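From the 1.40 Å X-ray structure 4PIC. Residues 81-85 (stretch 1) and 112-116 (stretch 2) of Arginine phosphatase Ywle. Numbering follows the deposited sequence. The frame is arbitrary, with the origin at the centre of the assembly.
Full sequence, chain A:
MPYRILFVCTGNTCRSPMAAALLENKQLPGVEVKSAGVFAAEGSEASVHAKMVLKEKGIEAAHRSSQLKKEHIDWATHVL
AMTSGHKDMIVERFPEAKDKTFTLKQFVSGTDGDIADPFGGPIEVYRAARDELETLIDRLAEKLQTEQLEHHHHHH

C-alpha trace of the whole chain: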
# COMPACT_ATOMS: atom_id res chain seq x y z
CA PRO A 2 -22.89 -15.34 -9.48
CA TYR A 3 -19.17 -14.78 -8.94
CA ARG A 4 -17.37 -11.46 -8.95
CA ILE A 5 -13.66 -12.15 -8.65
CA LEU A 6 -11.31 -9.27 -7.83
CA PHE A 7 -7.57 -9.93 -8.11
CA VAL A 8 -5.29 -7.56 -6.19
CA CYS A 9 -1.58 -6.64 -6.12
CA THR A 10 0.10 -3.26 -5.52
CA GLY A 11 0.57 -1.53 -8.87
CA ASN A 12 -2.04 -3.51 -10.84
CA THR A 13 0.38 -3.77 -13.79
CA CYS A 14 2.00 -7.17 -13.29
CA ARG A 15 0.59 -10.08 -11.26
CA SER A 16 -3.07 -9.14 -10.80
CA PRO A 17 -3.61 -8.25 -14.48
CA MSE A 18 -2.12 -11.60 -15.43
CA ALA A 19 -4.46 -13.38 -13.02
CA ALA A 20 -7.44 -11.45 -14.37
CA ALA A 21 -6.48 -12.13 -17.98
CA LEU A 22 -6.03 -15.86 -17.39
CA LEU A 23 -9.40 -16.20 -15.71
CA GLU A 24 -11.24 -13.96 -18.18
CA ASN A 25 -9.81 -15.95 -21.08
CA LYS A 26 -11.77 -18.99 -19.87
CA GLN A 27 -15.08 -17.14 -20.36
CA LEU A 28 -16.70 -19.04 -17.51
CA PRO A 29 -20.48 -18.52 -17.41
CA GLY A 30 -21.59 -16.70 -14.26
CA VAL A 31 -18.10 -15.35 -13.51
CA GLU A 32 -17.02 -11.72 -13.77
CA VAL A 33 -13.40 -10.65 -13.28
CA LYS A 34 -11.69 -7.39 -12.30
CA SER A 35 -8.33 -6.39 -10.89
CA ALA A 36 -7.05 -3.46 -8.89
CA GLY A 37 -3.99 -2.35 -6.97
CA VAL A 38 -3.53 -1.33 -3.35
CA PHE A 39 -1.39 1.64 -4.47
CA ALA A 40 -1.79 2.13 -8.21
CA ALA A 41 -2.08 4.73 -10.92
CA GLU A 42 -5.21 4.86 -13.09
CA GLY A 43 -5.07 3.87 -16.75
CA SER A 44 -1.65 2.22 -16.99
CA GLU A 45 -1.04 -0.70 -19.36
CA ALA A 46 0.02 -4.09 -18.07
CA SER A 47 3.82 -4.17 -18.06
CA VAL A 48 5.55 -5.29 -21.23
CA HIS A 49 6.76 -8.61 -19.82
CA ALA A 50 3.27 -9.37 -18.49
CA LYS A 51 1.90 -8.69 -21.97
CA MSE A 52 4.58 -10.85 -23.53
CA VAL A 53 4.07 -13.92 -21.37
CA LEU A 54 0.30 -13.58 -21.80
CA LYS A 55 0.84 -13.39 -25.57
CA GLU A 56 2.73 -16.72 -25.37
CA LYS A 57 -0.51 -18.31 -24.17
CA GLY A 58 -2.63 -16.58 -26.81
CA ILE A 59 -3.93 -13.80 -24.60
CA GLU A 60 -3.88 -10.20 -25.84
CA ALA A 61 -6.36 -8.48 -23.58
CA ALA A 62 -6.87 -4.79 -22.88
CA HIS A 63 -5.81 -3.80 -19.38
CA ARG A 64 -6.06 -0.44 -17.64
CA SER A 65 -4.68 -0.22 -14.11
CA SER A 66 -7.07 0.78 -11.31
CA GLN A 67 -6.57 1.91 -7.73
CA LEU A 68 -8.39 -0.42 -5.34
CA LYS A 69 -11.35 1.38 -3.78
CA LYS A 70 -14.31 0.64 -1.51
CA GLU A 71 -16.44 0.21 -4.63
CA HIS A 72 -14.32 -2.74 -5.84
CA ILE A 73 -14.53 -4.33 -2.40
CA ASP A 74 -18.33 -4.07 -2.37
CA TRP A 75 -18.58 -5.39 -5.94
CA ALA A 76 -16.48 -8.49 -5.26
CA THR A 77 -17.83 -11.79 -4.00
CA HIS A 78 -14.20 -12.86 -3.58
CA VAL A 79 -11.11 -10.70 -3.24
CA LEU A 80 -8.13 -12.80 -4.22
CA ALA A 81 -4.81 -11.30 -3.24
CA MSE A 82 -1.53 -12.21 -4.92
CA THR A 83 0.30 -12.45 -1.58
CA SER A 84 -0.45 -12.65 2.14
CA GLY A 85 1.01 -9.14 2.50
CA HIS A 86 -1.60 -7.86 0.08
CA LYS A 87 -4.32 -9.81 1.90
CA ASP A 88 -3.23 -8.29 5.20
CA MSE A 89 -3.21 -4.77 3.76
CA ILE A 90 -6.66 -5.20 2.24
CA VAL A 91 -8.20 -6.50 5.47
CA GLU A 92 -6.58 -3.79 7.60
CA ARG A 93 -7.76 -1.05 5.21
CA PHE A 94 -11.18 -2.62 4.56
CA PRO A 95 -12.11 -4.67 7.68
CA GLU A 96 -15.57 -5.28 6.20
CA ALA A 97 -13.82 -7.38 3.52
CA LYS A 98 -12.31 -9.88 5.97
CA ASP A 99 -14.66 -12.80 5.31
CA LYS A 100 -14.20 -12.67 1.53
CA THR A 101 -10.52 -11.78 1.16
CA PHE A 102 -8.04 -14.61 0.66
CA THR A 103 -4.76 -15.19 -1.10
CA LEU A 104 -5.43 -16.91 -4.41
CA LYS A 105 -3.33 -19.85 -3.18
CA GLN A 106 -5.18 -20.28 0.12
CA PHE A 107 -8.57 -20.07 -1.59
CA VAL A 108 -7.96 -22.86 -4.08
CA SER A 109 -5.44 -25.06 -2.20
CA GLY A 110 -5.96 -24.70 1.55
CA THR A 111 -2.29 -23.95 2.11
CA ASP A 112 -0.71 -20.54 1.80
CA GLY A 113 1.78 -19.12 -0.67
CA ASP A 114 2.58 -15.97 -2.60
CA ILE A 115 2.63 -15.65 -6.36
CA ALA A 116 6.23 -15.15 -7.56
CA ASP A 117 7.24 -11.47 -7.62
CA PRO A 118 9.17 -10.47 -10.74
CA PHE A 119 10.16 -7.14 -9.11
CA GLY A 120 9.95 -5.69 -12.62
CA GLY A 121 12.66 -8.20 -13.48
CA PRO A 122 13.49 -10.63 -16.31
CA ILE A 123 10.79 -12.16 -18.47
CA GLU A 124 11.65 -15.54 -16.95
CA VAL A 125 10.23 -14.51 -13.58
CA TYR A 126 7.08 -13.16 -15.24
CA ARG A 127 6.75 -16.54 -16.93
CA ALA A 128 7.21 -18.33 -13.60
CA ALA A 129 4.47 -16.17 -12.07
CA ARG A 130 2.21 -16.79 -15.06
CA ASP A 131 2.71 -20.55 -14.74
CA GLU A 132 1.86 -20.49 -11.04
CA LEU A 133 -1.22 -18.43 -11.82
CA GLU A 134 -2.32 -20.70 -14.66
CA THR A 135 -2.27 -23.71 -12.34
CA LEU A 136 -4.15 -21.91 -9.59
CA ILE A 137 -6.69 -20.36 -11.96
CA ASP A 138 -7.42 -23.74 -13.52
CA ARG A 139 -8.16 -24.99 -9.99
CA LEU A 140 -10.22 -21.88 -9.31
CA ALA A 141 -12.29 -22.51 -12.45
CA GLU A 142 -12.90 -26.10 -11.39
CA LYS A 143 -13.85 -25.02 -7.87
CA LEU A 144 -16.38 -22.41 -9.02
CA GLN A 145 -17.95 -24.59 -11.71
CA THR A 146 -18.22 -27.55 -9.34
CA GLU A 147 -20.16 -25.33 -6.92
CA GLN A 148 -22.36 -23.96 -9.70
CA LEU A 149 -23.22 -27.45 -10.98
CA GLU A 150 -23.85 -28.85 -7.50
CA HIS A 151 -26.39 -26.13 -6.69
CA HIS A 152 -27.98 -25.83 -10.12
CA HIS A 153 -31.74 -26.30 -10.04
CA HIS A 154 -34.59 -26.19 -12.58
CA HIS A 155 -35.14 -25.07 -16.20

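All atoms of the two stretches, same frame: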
# COMPACT_ATOMS: atom_id res chain seq x y z
N ALA A 81 -6.07 -12.01 -3.30
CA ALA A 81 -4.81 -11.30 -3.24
C ALA A 81 -3.68 -12.14 -3.80
O ALA A 81 -3.68 -13.37 -3.69
CB ALA A 81 -4.50 -10.89 -1.80
N MSE A 82 -2.68 -11.49 -4.38
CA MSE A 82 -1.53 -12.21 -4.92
C MSE A 82 -0.63 -12.76 -3.82
O MSE A 82 0.04 -13.78 -4.01
CB MSE A 82 -0.73 -11.32 -5.89
CG MSE A 82 -1.50 -10.88 -7.15
SE MSE A 82 -2.05 -12.31 -8.35
CE MSE A 82 -3.71 -12.82 -7.51
N THR A 83 -0.59 -12.08 -2.68
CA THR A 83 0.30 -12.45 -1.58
C THR A 83 -0.42 -12.26 -0.26
O THR A 83 -1.40 -11.53 -0.19
CB THR A 83 1.57 -11.56 -1.55
OG1 THR A 83 1.21 -10.23 -1.13
CG2 THR A 83 2.26 -11.51 -2.90
N SER A 84 0.10 -12.87 0.81
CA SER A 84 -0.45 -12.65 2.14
C SER A 84 -0.30 -11.19 2.58
O SER A 84 -1.20 -10.64 3.24
CB SER A 84 0.18 -13.60 3.17
OG SER A 84 1.58 -13.43 3.24
N GLY A 85 0.80 -10.55 2.20
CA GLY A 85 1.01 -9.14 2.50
C GLY A 85 -0.11 -8.30 1.93
O GLY A 85 -0.63 -7.41 2.59
N ASP A 112 -1.00 -21.90 2.22
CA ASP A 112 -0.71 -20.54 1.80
C ASP A 112 0.56 -20.44 0.96
O ASP A 112 1.42 -21.33 0.98
CB ASP A 112 -0.70 -19.57 2.98
CG ASP A 112 -1.62 -18.39 2.75
OD1 ASP A 112 -2.45 -18.09 3.63
OD2 ASP A 112 -1.51 -17.75 1.67
N GLY A 113 0.65 -19.36 0.20
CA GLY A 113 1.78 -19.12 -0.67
C GLY A 113 1.55 -17.82 -1.40
O GLY A 113 0.40 -17.38 -1.54
N ASP A 114 2.64 -17.20 -1.82
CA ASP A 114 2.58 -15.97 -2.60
C ASP A 114 2.92 -16.27 -4.04
O ASP A 114 3.75 -17.13 -4.33
CB ASP A 114 3.59 -14.95 -2.07
CG ASP A 114 3.28 -14.48 -0.67
OD1 ASP A 114 2.16 -14.73 -0.21
OD2 ASP A 114 4.17 -13.87 -0.04
N ILE A 115 2.28 -15.55 -4.95
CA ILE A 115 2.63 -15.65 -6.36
C ILE A 115 4.02 -15.02 -6.54
O ILE A 115 4.31 -13.97 -5.94
CB ILE A 115 1.60 -14.93 -7.25
CG1 ILE A 115 0.22 -15.57 -7.08
CG2 ILE A 115 2.05 -14.92 -8.71
CD1 ILE A 115 0.18 -17.04 -7.44
N ALA A 116 4.88 -15.66 -7.32
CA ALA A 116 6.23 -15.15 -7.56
C ALA A 116 6.23 -13.68 -7.95
O ALA A 116 5.45 -13.26 -8.81
CB ALA A 116 6.93 -15.98 -8.63
O HOH W 1 -1.57 -16.49 -3.52
O HOH W 2 3.35 -11.75 1.45

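The contact between residues 81-85 and 112-116 is a small, mainly polar one, in which two direct hydrogen bonds, one between backbone atoms and one from a backbone N at the start of a helix to a carboxylate, are supplemented by two bridging waters and a single apolar side-chain pair. It buries 254 Å² in total, counting both sides, and the residues that touch are at least 30 apart in sequence.

The backbone link is the hydrogen bond from Ile115 N to Met82 O, 3.0 Å long and almost straight, with an angle of 176° at the hydrogen. The same carbonyl oxygen also accepts from water 1, which lies 3.2 Å from Met82 O and 2.9 Å from Gly113 O and donates to both. These two oxygens are 4.4 Å apart and, both being acceptors, cannot bond to each other; the water supplies the hydrogens that connect them.

Asp114 provides the second direct link. Its CA-to-CB bond points sideways to the first stretch, but with chi1 in the m well (-65°) the carboxylate comes nearer, and Asp114 OD1 accepts a hydrogen bond from Ser84 N at 3.0 Å and 159°. Ser84 belongs to the beginning of a helix, where backbone NH groups lack the carbonyl partners found further along, so the carboxylate oxygen satisfies one of them. Thr83, at the N-cap position, uses its side chain to cap a backbone N just past the stretch. Asp114 OD1 also packs closely on Thr83, 3.2 Å from Thr83 CA, consistent with the close approach of the two backbones here: Thr83 CA and Asp114 CA are 4.3 Å apart.

The other carboxylate oxygen reaches the helix start through water 2. This water donates to Asp114 OD2 at 2.7 Å and accepts from Gly85 N at 2.9 Å, so that Asp114 serves two successive backbone NH groups, one directly and one through solvent. Gly85 itself makes no direct contact with the second stretch.

Beside the backbone hydrogen bond, the buried side chains of Met82, a selenomethionine, and Ile115 meet at 4.2 Å between Met82 SE and Ile115 CG1. Ile115 directs its CA-to-CB bond toward the first stretch, whereas that of Met82 points sideways; chi1 and chi2 of Met82 are both m, which sets the position of the selenium. Asp112 makes no contact within 4.5 Å of the first stretch; its OD2 accepts a hydrogen bond from the N of the next residue, Gly113, at 3.1 Å, and is also hydrogen-bonded elsewhere in the structure.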